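Long-range contacts in mandelate racemase/muconate lactonizing enzyme, C-terminal domain protein (Paracoccus denitrificans, PDB 4DWD), which probably acts as a magnesium-dependent hydro-lyase of the mandelate racemase/muconate lactonizing group within the enolase superfamily: residues B[39-44]-B[271-276]; B[179-184]-B[217-222]; B[298-303]-B[324-329]. All blocks are in the same frame, centred on the assembly; numbering follows the deposited sequence.

Contact 1: B[39-44]-B[271-276]; sequences WGEASP and DIVKMG
Val273 spreads its two methyl branches against the end of strand 37-42, CG1 over Glu41 and CG2 against the backbone of Ser43. CG1, anti to the valine's own carbonyl carbon, comes to 3.4 Å from Glu41 O and 3.9 Å from Glu41 CB. Glu41 O is buried here without a hydrogen-bonding partner anywhere in the model, so hydrocarbon rather than a donor faces it. The Glu41 chain itself runs on past the valine, and OE1 takes its bond from Gly305 N at the start of helix 304-314. Two residues along, the backbones join directly: Ser43 N donates to Val273 O over 2.8 Å, with an N-H...O angle of 147°, the donor standing 49° out of the carbonyl plane. Beside this bond lies a second one, made by side chains. Lys274 leaves its backbone heading away from the strand, yet its CG lies 3.5 Å from Ser43 CB, and a bend at the last torsion (chi4 -71°) puts NZ 2.9 Å from Ser43 OG, to which it donates. Ser43 is therefore held by its amide and its hydroxyl at once. The loop owes part of its shape to an Asx turn, in which Asp271 OD1 accepts from Val273 N at 2.9 Å; Asp271 OD2 bonds to His298 ND1. Helix 90-110 adds Ala93 and Ala97 against Ala42, and Ile100 against Val273. The Lys274 side chain also lies about 5 Å from that of Glu249, which binds calcium in a structure of this protein. Such a seam, with the N-terminal domain docked on a barrel loop next to a His-Asp pair, is characteristic of the enolase superfamily active site as in mandelate racemase.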
loop_
_atom_site.group_PDB
_atom_site.type_symbol
_atom_site.label_atom_id
_atom_site.label_comp_id
_atom_site.label_asym_id
_atom_site.label_seq_id
_atom_site.Cartn_x
_atom_site.Cartn_y
_atom_site.Cartn_z
ATOM N N TRP B 39 33.903 -15.225 29.692
ATOM C CA TRP B 39 34.385 -14.069 28.943
ATOM C C TRP B 39 33.369 -13.548 27.965
ATOM O O TRP B 39 32.792 -14.313 27.189
ATOM C CB TRP B 39 35.647 -14.448 28.183
ATOM C CG TRP B 39 36.841 -14.500 29.092
ATOM C CD1 TRP B 39 37.437 -15.613 29.662
ATOM C CD2 TRP B 39 37.603 -13.352 29.582
ATOM N NE1 TRP B 39 38.501 -15.241 30.444
ATOM C CE2 TRP B 39 38.652 -13.895 30.439
ATOM C CE3 TRP B 39 37.519 -11.973 29.398
ATOM C CZ2 TRP B 39 39.582 -13.072 31.074
ATOM C CZ3 TRP B 39 38.450 -11.154 30.044
ATOM C CH2 TRP B 39 39.456 -11.697 30.861
ATOM N N GLY B 40 33.178 -12.231 27.963
ATOM C CA GLY B 40 32.316 -11.561 26.982
ATOM C C GLY B 40 33.051 -10.391 26.353
ATOM O O GLY B 40 34.136 -9.996 26.804
ATOM N N GLU B 41 32.474 -9.834 25.293
ATOM C CA GLU B 41 33.109 -8.732 24.568
ATOM C C GLU B 41 32.052 -7.740 24.112
ATOM O O GLU B 41 30.969 -8.149 23.681
ATOM C CB GLU B 41 33.897 -9.258 23.365
ATOM C CG GLU B 41 34.596 -8.143 22.605
ATOM C CD GLU B 41 35.664 -8.616 21.636
ATOM O OE1 GLU B 41 35.804 -9.832 21.372
ATOM O OE2 GLU B 41 36.375 -7.732 21.126
ATOM N N ALA B 42 32.372 -6.446 24.241
ATOM C CA ALA B 42 31.543 -5.357 23.701
ATOM C C ALA B 42 32.257 -4.749 22.502
ATOM O O ALA B 42 33.484 -4.617 22.515
ATOM C CB ALA B 42 31.321 -4.268 24.749
ATOM N N SER B 43 31.504 -4.346 21.478
ATOM C CA SER B 43 32.103 -3.723 20.295
ATOM C C SER B 43 32.955 -2.534 20.739
ATOM O O SER B 43 32.446 -1.637 21.417
ATOM C CB SER B 43 30.998 -3.269 19.345
ATOM O OG SER B 43 31.540 -2.859 18.097
ATOM N N PRO B 44 34.251 -2.517 20.362
ATOM C CA PRO B 44 35.173 -1.516 20.925
ATOM C C PRO B 44 35.137 -0.187 20.159
ATOM O O PRO B 44 36.184 0.318 19.692
ATOM C CB PRO B 44 36.527 -2.206 20.793
ATOM C CG PRO B 44 36.401 -3.030 19.556
ATOM C CD PRO B 44 34.965 -3.520 19.542
ATOM N N ASP B 271 25.496 -7.703 14.719
ATOM C CA ASP B 271 26.816 -8.094 15.253
ATOM C C ASP B 271 26.645 -8.502 16.704
ATOM O O ASP B 271 26.149 -7.715 17.534
ATOM C CB ASP B 271 27.794 -6.903 15.117
ATOM C CG ASP B 271 29.205 -7.221 15.545
ATOM O OD1 ASP B 271 29.407 -7.977 16.511
ATOM O OD2 ASP B 271 30.133 -6.660 14.916
ATOM N N ILE B 272 27.106 -9.711 17.012
ATOM C CA ILE B 272 26.956 -10.321 18.331
ATOM C C ILE B 272 27.577 -9.545 19.508
ATOM O O ILE B 272 27.159 -9.745 20.661
ATOM C CB ILE B 272 27.498 -11.786 18.266
ATOM C CG1 ILE B 272 26.951 -12.682 19.380
ATOM C CG2 ILE B 272 29.028 -11.839 18.176
ATOM C CD1 ILE B 272 26.962 -14.132 18.946
ATOM N N VAL B 273 28.571 -8.690 19.234
ATOM C CA VAL B 273 29.164 -7.865 20.290
ATOM C C VAL B 273 28.635 -6.438 20.285
ATOM O O VAL B 273 28.984 -5.635 21.171
ATOM C CB VAL B 273 30.716 -7.868 20.287
ATOM C CG1 VAL B 273 31.248 -9.272 20.478
ATOM C CG2 VAL B 273 31.311 -7.235 19.039
ATOM N N LYS B 274 27.781 -6.127 19.307
ATOM C CA LYS B 274 27.095 -4.827 19.287
ATOM C C LYS B 274 25.713 -4.875 19.930
ATOM O O LYS B 274 25.217 -3.856 20.418
ATOM C CB LYS B 274 26.954 -4.288 17.856
ATOM C CG LYS B 274 28.297 -3.955 17.222
ATOM C CD LYS B 274 28.075 -3.375 15.831
ATOM C CE LYS B 274 29.382 -3.089 15.104
ATOM N NZ LYS B 274 30.104 -1.925 15.705
HETATM N N MSE B 275 25.083 -6.042 19.897
HETATM C CA MSE B 275 23.708 -6.208 20.379
HETATM C C MSE B 275 23.468 -7.672 20.610
HETATM O O MSE B 275 24.060 -8.525 19.928
HETATM C CB MSE B 275 22.714 -5.658 19.337
HETATM C CG MSE B 275 22.735 -6.367 17.974
HETATM SE SE MSE B 275 21.517 -7.919 17.910
HETATM C CE MSE B 275 19.847 -6.929 17.614
ATOM N N GLY B 276 22.614 -7.962 21.590
ATOM C CA GLY B 276 22.025 -9.283 21.742
ATOM C C GLY B 276 22.875 -10.379 22.350
ATOM O O GLY B 276 22.373 -11.204 23.105
#

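Contact 2: B[179-184]-B[217-222]; sequences AKARAV and LGYSWF
Tyr219 reaches across to helix 174-188 with its hydroxyl, and there the packing is tight. OH donates to Ala181 O at 2.7 Å, arriving in the carbonyl plane on a lone pair, with a C=O...O angle of 110°. Tyr219 OH also lies 3.2 Å from Ala181 CA, while Ala181 CB sits 3.8 Å from Tyr219 CZ. Val184 crosses the tyrosine at about a right angle, its CB 3.7 Å from Tyr219 OH. Phe196 and Ile194 of strand 194-197, with Leu214 of helix 204-216, also touch the tyrosine and enclose this part in the layer between barrel strands and outer helices. Toward solvent the contact is looser. Leu217 CD1 approaches the helix backbone at Arg182 N, 3.6 Å away, but Leu217 CD2 keeps a little farther off, 3.9 Å from Arg182 CA and 4.1 Å from Arg182 CB. The exposed Arg182 chain bends at chi3 (-83°), and its guanidinium has CD2 over one face, offset toward the rim. Between the two sides the chain turns at Gly218, the C-prime residue of the Schellman motif that ends helix 204-216, and the CB atoms of Leu217 and Tyr219, on its two sides in sequence, both point toward helix 174-188. Arg209 of a second subunit bonds to Gly218 O and Tyr219 O, bringing the turn into the assembly. One directed bond amid apolar contacts implies that the tyrosine hydroxyl is satisfied in its buried setting by a helix carbonyl, whereas the leucine-arginine side relies on less specific dispersion contacts.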
loop_
_atom_site.group_PDB
_atom_site.type_symbol
_atom_site.label_atom_id
_atom_site.label_comp_id
_atom_site.label_asym_id
_atom_site.label_seq_id
_atom_site.Cartn_x
_atom_site.Cartn_y
_atom_site.Cartn_z
ATOM N N ALA B 179 36.348 1.489 -10.527
ATOM C CA ALA B 179 37.664 1.034 -11.026
ATOM C C ALA B 179 38.349 0.049 -10.072
ATOM O O ALA B 179 38.964 -0.929 -10.508
ATOM C CB ALA B 179 38.574 2.220 -11.348
ATOM N N LYS B 180 38.218 0.291 -8.767
ATOM C CA LYS B 180 38.801 -0.593 -7.760
ATOM C C LYS B 180 38.041 -1.919 -7.773
ATOM O O LYS B 180 38.641 -2.994 -7.739
ATOM C CB LYS B 180 38.739 0.061 -6.380
ATOM C CG LYS B 180 39.745 1.197 -6.234
ATOM C CD LYS B 180 39.459 2.070 -5.025
ATOM C CE LYS B 180 40.557 3.113 -4.884
ATOM N NZ LYS B 180 40.227 4.093 -3.812
ATOM N N ALA B 181 36.710 -1.847 -7.834
ATOM C CA ALA B 181 35.914 -3.083 -7.902
ATOM C C ALA B 181 36.268 -3.904 -9.150
ATOM O O ALA B 181 36.392 -5.129 -9.072
ATOM C CB ALA B 181 34.425 -2.766 -7.856
ATOM N N ARG B 182 36.470 -3.218 -10.276
ATOM C CA ARG B 182 36.847 -3.879 -11.527
ATOM C C ARG B 182 38.206 -4.555 -11.406
ATOM O O ARG B 182 38.374 -5.712 -11.800
ATOM C CB ARG B 182 36.833 -2.883 -12.698
ATOM C CG ARG B 182 37.292 -3.490 -14.022
ATOM C CD ARG B 182 37.105 -2.514 -15.172
ATOM N NE ARG B 182 35.724 -2.577 -15.659
ATOM C CZ ARG B 182 35.300 -3.406 -16.615
ATOM N NH1 ARG B 182 36.145 -4.237 -17.210
ATOM N NH2 ARG B 182 34.031 -3.394 -16.984
ATOM N N ALA B 183 39.177 -3.835 -10.842
ATOM C CA ALA B 183 40.523 -4.384 -10.703
ATOM C C ALA B 183 40.541 -5.626 -9.805
ATOM O O ALA B 183 41.302 -6.574 -10.050
ATOM C CB ALA B 183 41.457 -3.322 -10.170
ATOM N N VAL B 184 39.711 -5.613 -8.760
ATOM C CA VAL B 184 39.622 -6.750 -7.855
ATOM C C VAL B 184 38.994 -7.961 -8.553
ATOM O O VAL B 184 39.471 -9.082 -8.389
ATOM C CB VAL B 184 38.929 -6.375 -6.514
ATOM C CG1 VAL B 184 38.653 -7.622 -5.666
ATOM C CG2 VAL B 184 39.820 -5.398 -5.731
ATOM N N LEU B 217 29.889 -6.458 -12.918
ATOM C CA LEU B 217 31.099 -7.158 -12.491
ATOM C C LEU B 217 30.795 -8.438 -11.724
ATOM O O LEU B 217 31.702 -9.046 -11.172
ATOM C CB LEU B 217 31.939 -6.228 -11.620
ATOM C CG LEU B 217 32.596 -5.057 -12.350
ATOM C CD1 LEU B 217 33.094 -4.030 -11.346
ATOM C CD2 LEU B 217 33.738 -5.543 -13.258
ATOM N N GLY B 218 29.520 -8.825 -11.643
ATOM C CA GLY B 218 29.138 -10.086 -11.023
ATOM C C GLY B 218 29.339 -10.160 -9.524
ATOM O O GLY B 218 29.430 -11.250 -8.971
ATOM N N TYR B 219 29.414 -9.013 -8.851
ATOM C CA TYR B 219 29.564 -9.043 -7.392
ATOM C C TYR B 219 28.364 -9.720 -6.741
ATOM O O TYR B 219 27.251 -9.685 -7.285
ATOM C CB TYR B 219 29.797 -7.630 -6.817
ATOM C CG TYR B 219 31.260 -7.200 -6.811
ATOM C CD1 TYR B 219 32.013 -7.175 -7.995
ATOM C CD2 TYR B 219 31.885 -6.811 -5.620
ATOM C CE1 TYR B 219 33.352 -6.801 -7.988
ATOM C CE2 TYR B 219 33.225 -6.428 -5.595
ATOM C CZ TYR B 219 33.955 -6.419 -6.780
ATOM O OH TYR B 219 35.285 -6.049 -6.733
ATOM N N SER B 220 28.605 -10.302 -5.570
ATOM C CA SER B 220 27.577 -11.101 -4.908
ATOM C C SER B 220 26.699 -10.330 -3.937
ATOM O O SER B 220 25.499 -10.587 -3.855
ATOM C CB SER B 220 28.189 -12.335 -4.252
ATOM O OG SER B 220 28.534 -13.269 -5.256
ATOM N N TRP B 221 27.272 -9.373 -3.224
ATOM C CA TRP B 221 26.477 -8.539 -2.326
ATOM C C TRP B 221 27.065 -7.178 -2.181
ATOM O O TRP B 221 28.243 -6.962 -2.501
ATOM C CB TRP B 221 26.207 -9.207 -0.967
ATOM C CG TRP B 221 27.284 -9.167 0.078
ATOM C CD1 TRP B 221 27.395 -8.274 1.141
ATOM C CD2 TRP B 221 28.403 -10.092 0.225
ATOM N NE1 TRP B 221 28.476 -8.587 1.932
ATOM C CE2 TRP B 221 29.122 -9.681 1.430
ATOM C CE3 TRP B 221 28.849 -11.205 -0.483
ATOM C CZ2 TRP B 221 30.257 -10.354 1.874
ATOM C CZ3 TRP B 221 29.992 -11.873 -0.022
ATOM C CH2 TRP B 221 30.675 -11.455 1.126
ATOM N N PHE B 222 26.237 -6.262 -1.686
ATOM C CA PHE B 222 26.526 -4.821 -1.633
ATOM C C PHE B 222 26.075 -4.335 -0.267
ATOM O O PHE B 222 24.880 -4.204 -0.015
ATOM C CB PHE B 222 25.744 -4.147 -2.768
ATOM C CG PHE B 222 26.014 -2.668 -2.985
ATOM C CD1 PHE B 222 27.195 -2.024 -2.565
ATOM C CD2 PHE B 222 25.083 -1.921 -3.714
ATOM C CE1 PHE B 222 27.403 -0.666 -2.847
ATOM C CE2 PHE B 222 25.287 -0.569 -3.981
ATOM C CZ PHE B 222 26.443 0.059 -3.560
#

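Contact 3: B[298-303]-B[324-329]; sequences HQTQPG and ELADRW
Glu324 CG stands anti to its backbone N (chi1 -175°) and the chain continues extended, which carries the carboxylate alongside Gln299 at the C-terminal mouth of the modified TIM barrel. Strand 323-325, a barrel strand paired with 125-132, here meets the loop that precedes helix 304-314. Gln299 N donates to Glu324 OE1 at 2.9 Å in a nearly straight bond (169°), coming from above the carboxylate plane. OE2 bonds to Ser131 OG, so both carboxylate oxygens are engaged; Glu324 CG packs 3.2 Å from Gln299 O. The imidazole of His298, its ND1 bonded to Asp271 OD2, is turned almost perpendicular to the carboxylate, the two planes 87° apart. The positions of His298 and Glu324, as in mandelate racemase, are consistent with an active-site role. An alanine in place of Glu324 would probably leave Gln299 N and Ser131 OG without their carboxylate partner and open a gap beside Gln299 O. The side-chain amide of Gln299 is fixed by two bonds to Gln301: Gln299 OE1 accepts from Gln301 N, and Gln299 NE2 donates to Gln301 O at 2.7 Å. Water fills in between the backbones, one molecule linking Gln299 O to Ala326 N and another linking Gln299 NE2 to Glu324 O. Further along, Ala326 CB touches Thr300 at both CA and CB, 3.8 Å from each. The Trp329 ring has Leu325 CD2 over one face, offset toward the rim, and donates through NE1 to Glu154, while Pro302 CB rests 3.5 Å from Trp329 O.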
loop_
_atom_site.group_PDB
_atom_site.type_symbol
_atom_site.label_atom_id
_atom_site.label_comp_id
_atom_site.label_asym_id
_atom_site.label_seq_id
_atom_site.Cartn_x
_atom_site.Cartn_y
_atom_site.Cartn_z
ATOM N N HIS B 298 27.731 -9.388 10.948
ATOM C CA HIS B 298 28.940 -8.576 10.975
ATOM C C HIS B 298 29.761 -8.997 12.173
ATOM O O HIS B 298 29.227 -9.175 13.281
ATOM C CB HIS B 298 28.514 -7.122 11.085
ATOM C CG HIS B 298 29.647 -6.144 11.263
ATOM N ND1 HIS B 298 30.182 -5.854 12.466
ATOM C CD2 HIS B 298 30.305 -5.351 10.340
ATOM C CE1 HIS B 298 31.149 -4.929 12.315
ATOM N NE2 HIS B 298 31.226 -4.621 11.016
ATOM N N GLN B 299 31.065 -9.191 11.983
ATOM C CA GLN B 299 31.926 -9.494 13.132
ATOM C C GLN B 299 33.373 -9.215 12.758
ATOM O O GLN B 299 33.882 -9.769 11.791
ATOM C CB GLN B 299 31.722 -10.947 13.574
ATOM C CG GLN B 299 31.888 -11.172 15.070
ATOM C CD GLN B 299 33.285 -10.859 15.561
ATOM O OE1 GLN B 299 33.489 -9.941 16.373
ATOM N NE2 GLN B 299 34.264 -11.595 15.054
ATOM N N THR B 300 34.026 -8.334 13.511
ATOM C CA THR B 300 35.364 -7.859 13.149
ATOM C C THR B 300 36.421 -8.133 14.203
ATOM O O THR B 300 37.571 -7.768 14.003
ATOM C CB THR B 300 35.356 -6.349 12.840
ATOM O OG1 THR B 300 34.880 -5.628 13.988
ATOM C CG2 THR B 300 34.453 -6.060 11.623
ATOM N N GLN B 301 36.045 -8.774 15.310
ATOM C CA GLN B 301 36.992 -9.031 16.410
ATOM C C GLN B 301 37.513 -10.470 16.395
ATOM O O GLN B 301 36.743 -11.396 16.131
ATOM C CB GLN B 301 36.348 -8.693 17.761
ATOM C CG GLN B 301 35.762 -7.280 17.850
ATOM C CD GLN B 301 36.778 -6.196 17.503
ATOM O OE1 GLN B 301 37.933 -6.247 17.925
ATOM N NE2 GLN B 301 36.346 -5.209 16.732
ATOM N N PRO B 302 38.815 -10.674 16.697
ATOM C CA PRO B 302 39.420 -12.000 16.492
ATOM C C PRO B 302 39.310 -12.970 17.669
ATOM O O PRO B 302 39.632 -14.153 17.520
ATOM C CB PRO B 302 40.896 -11.664 16.260
ATOM C CG PRO B 302 41.120 -10.425 17.056
ATOM C CD PRO B 302 39.840 -9.632 16.910
ATOM N N GLY B 303 38.877 -12.478 18.826
ATOM C CA GLY B 303 38.863 -13.295 20.038
ATOM C C GLY B 303 37.477 -13.698 20.489
ATOM O O GLY B 303 36.807 -14.505 19.838
ATOM N N GLU B 324 32.750 -13.781 8.593
ATOM C CA GLU B 324 33.642 -12.633 8.425
ATOM C C GLU B 324 34.978 -12.777 9.158
ATOM O O GLU B 324 35.017 -13.110 10.348
ATOM C CB GLU B 324 32.951 -11.343 8.866
ATOM C CG GLU B 324 33.814 -10.117 8.575
ATOM C CD GLU B 324 33.083 -8.791 8.655
ATOM O OE1 GLU B 324 31.975 -8.717 9.218
ATOM O OE2 GLU B 324 33.661 -7.798 8.175
ATOM N N LEU B 325 36.059 -12.523 8.418
ATOM C CA LEU B 325 37.414 -12.418 8.955
ATOM C C LEU B 325 38.009 -11.067 8.554
ATOM O O LEU B 325 38.487 -10.872 7.421
ATOM C CB LEU B 325 38.296 -13.587 8.499
ATOM C CG LEU B 325 39.759 -13.532 8.985
ATOM C CD1 LEU B 325 39.830 -13.641 10.509
ATOM C CD2 LEU B 325 40.567 -14.629 8.316
ATOM N N ALA B 326 37.964 -10.127 9.494
ATOM C CA ALA B 326 38.336 -8.740 9.205
ATOM C C ALA B 326 39.824 -8.438 9.436
ATOM O O ALA B 326 40.594 -9.312 9.841
ATOM C CB ALA B 326 37.441 -7.777 9.979
ATOM N N ASP B 327 40.205 -7.188 9.184
ATOM C CA ASP B 327 41.602 -6.758 9.185
ATOM C C ASP B 327 42.305 -6.958 10.514
ATOM O O ASP B 327 41.701 -6.872 11.576
ATOM C CB ASP B 327 41.702 -5.282 8.798
ATOM C CG ASP B 327 40.802 -4.925 7.625
ATOM O OD1 ASP B 327 39.575 -4.848 7.837
ATOM O OD2 ASP B 327 41.326 -4.716 6.512
ATOM N N ARG B 328 43.605 -7.222 10.431
ATOM C CA ARG B 328 44.476 -7.259 11.607
ATOM C C ARG B 328 44.020 -8.256 12.662
ATOM O O ARG B 328 44.122 -8.004 13.868
ATOM C CB ARG B 328 44.653 -5.853 12.207
ATOM C CG ARG B 328 45.244 -4.823 11.254
ATOM C CD ARG B 328 46.635 -5.212 10.775
ATOM N NE ARG B 328 47.481 -5.700 11.868
ATOM C CZ ARG B 328 48.242 -4.929 12.643
ATOM N NH1 ARG B 328 48.284 -3.612 12.452
ATOM N NH2 ARG B 328 48.970 -5.478 13.610
ATOM N N TRP B 329 43.545 -9.405 12.196
ATOM C CA TRP B 329 43.159 -10.476 13.096
ATOM C C TRP B 329 44.320 -11.012 13.903
ATOM O O TRP B 329 44.107 -11.665 14.927
ATOM C CB TRP B 329 42.423 -11.589 12.351
ATOM C CG TRP B 329 43.081 -12.100 11.081
ATOM C CD1 TRP B 329 42.895 -11.647 9.769
ATOM C CD2 TRP B 329 44.001 -13.240 10.967
ATOM N NE1 TRP B 329 43.646 -12.393 8.885
ATOM C CE2 TRP B 329 44.335 -13.361 9.539
ATOM C CE3 TRP B 329 44.574 -14.129 11.873
ATOM C CZ2 TRP B 329 45.190 -14.344 9.065
ATOM C CZ3 TRP B 329 45.440 -15.114 11.382
ATOM C CH2 TRP B 329 45.748 -15.212 10.012
HETATM O O HOH W 1 36.630 -10.714 12.006
HETATM O O HOH W 2 33.849 -13.968 13.147
HETATM O O HOH W 3 40.039 -9.035 13.034
HETATM O O HOH W 4 39.264 -5.845 12.364
#

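Contacts 1 and 3 are neighbours, their centres about 12 Å apart, and they touch: Glu41 and Pro44 pack on Gln301, and Lys274 on His298. Contact 2 lies farther out, its centre about 30 Å from that of contact 1 and 21 Å from that of contact 3, although contacts 2 and 3 both reach the mixed barrel sheet. Along the chain, contact 2 is nested within the loop that contact 1 closes, and contact 3 follows in series. Contact 2 thus joins helix 174-188 to the loop leading from helix 204-216 into strand 221-223, contact 3 ties together loop and strand at the barrel mouth, and contact 1 joins the N-terminal domain to a barrel loop.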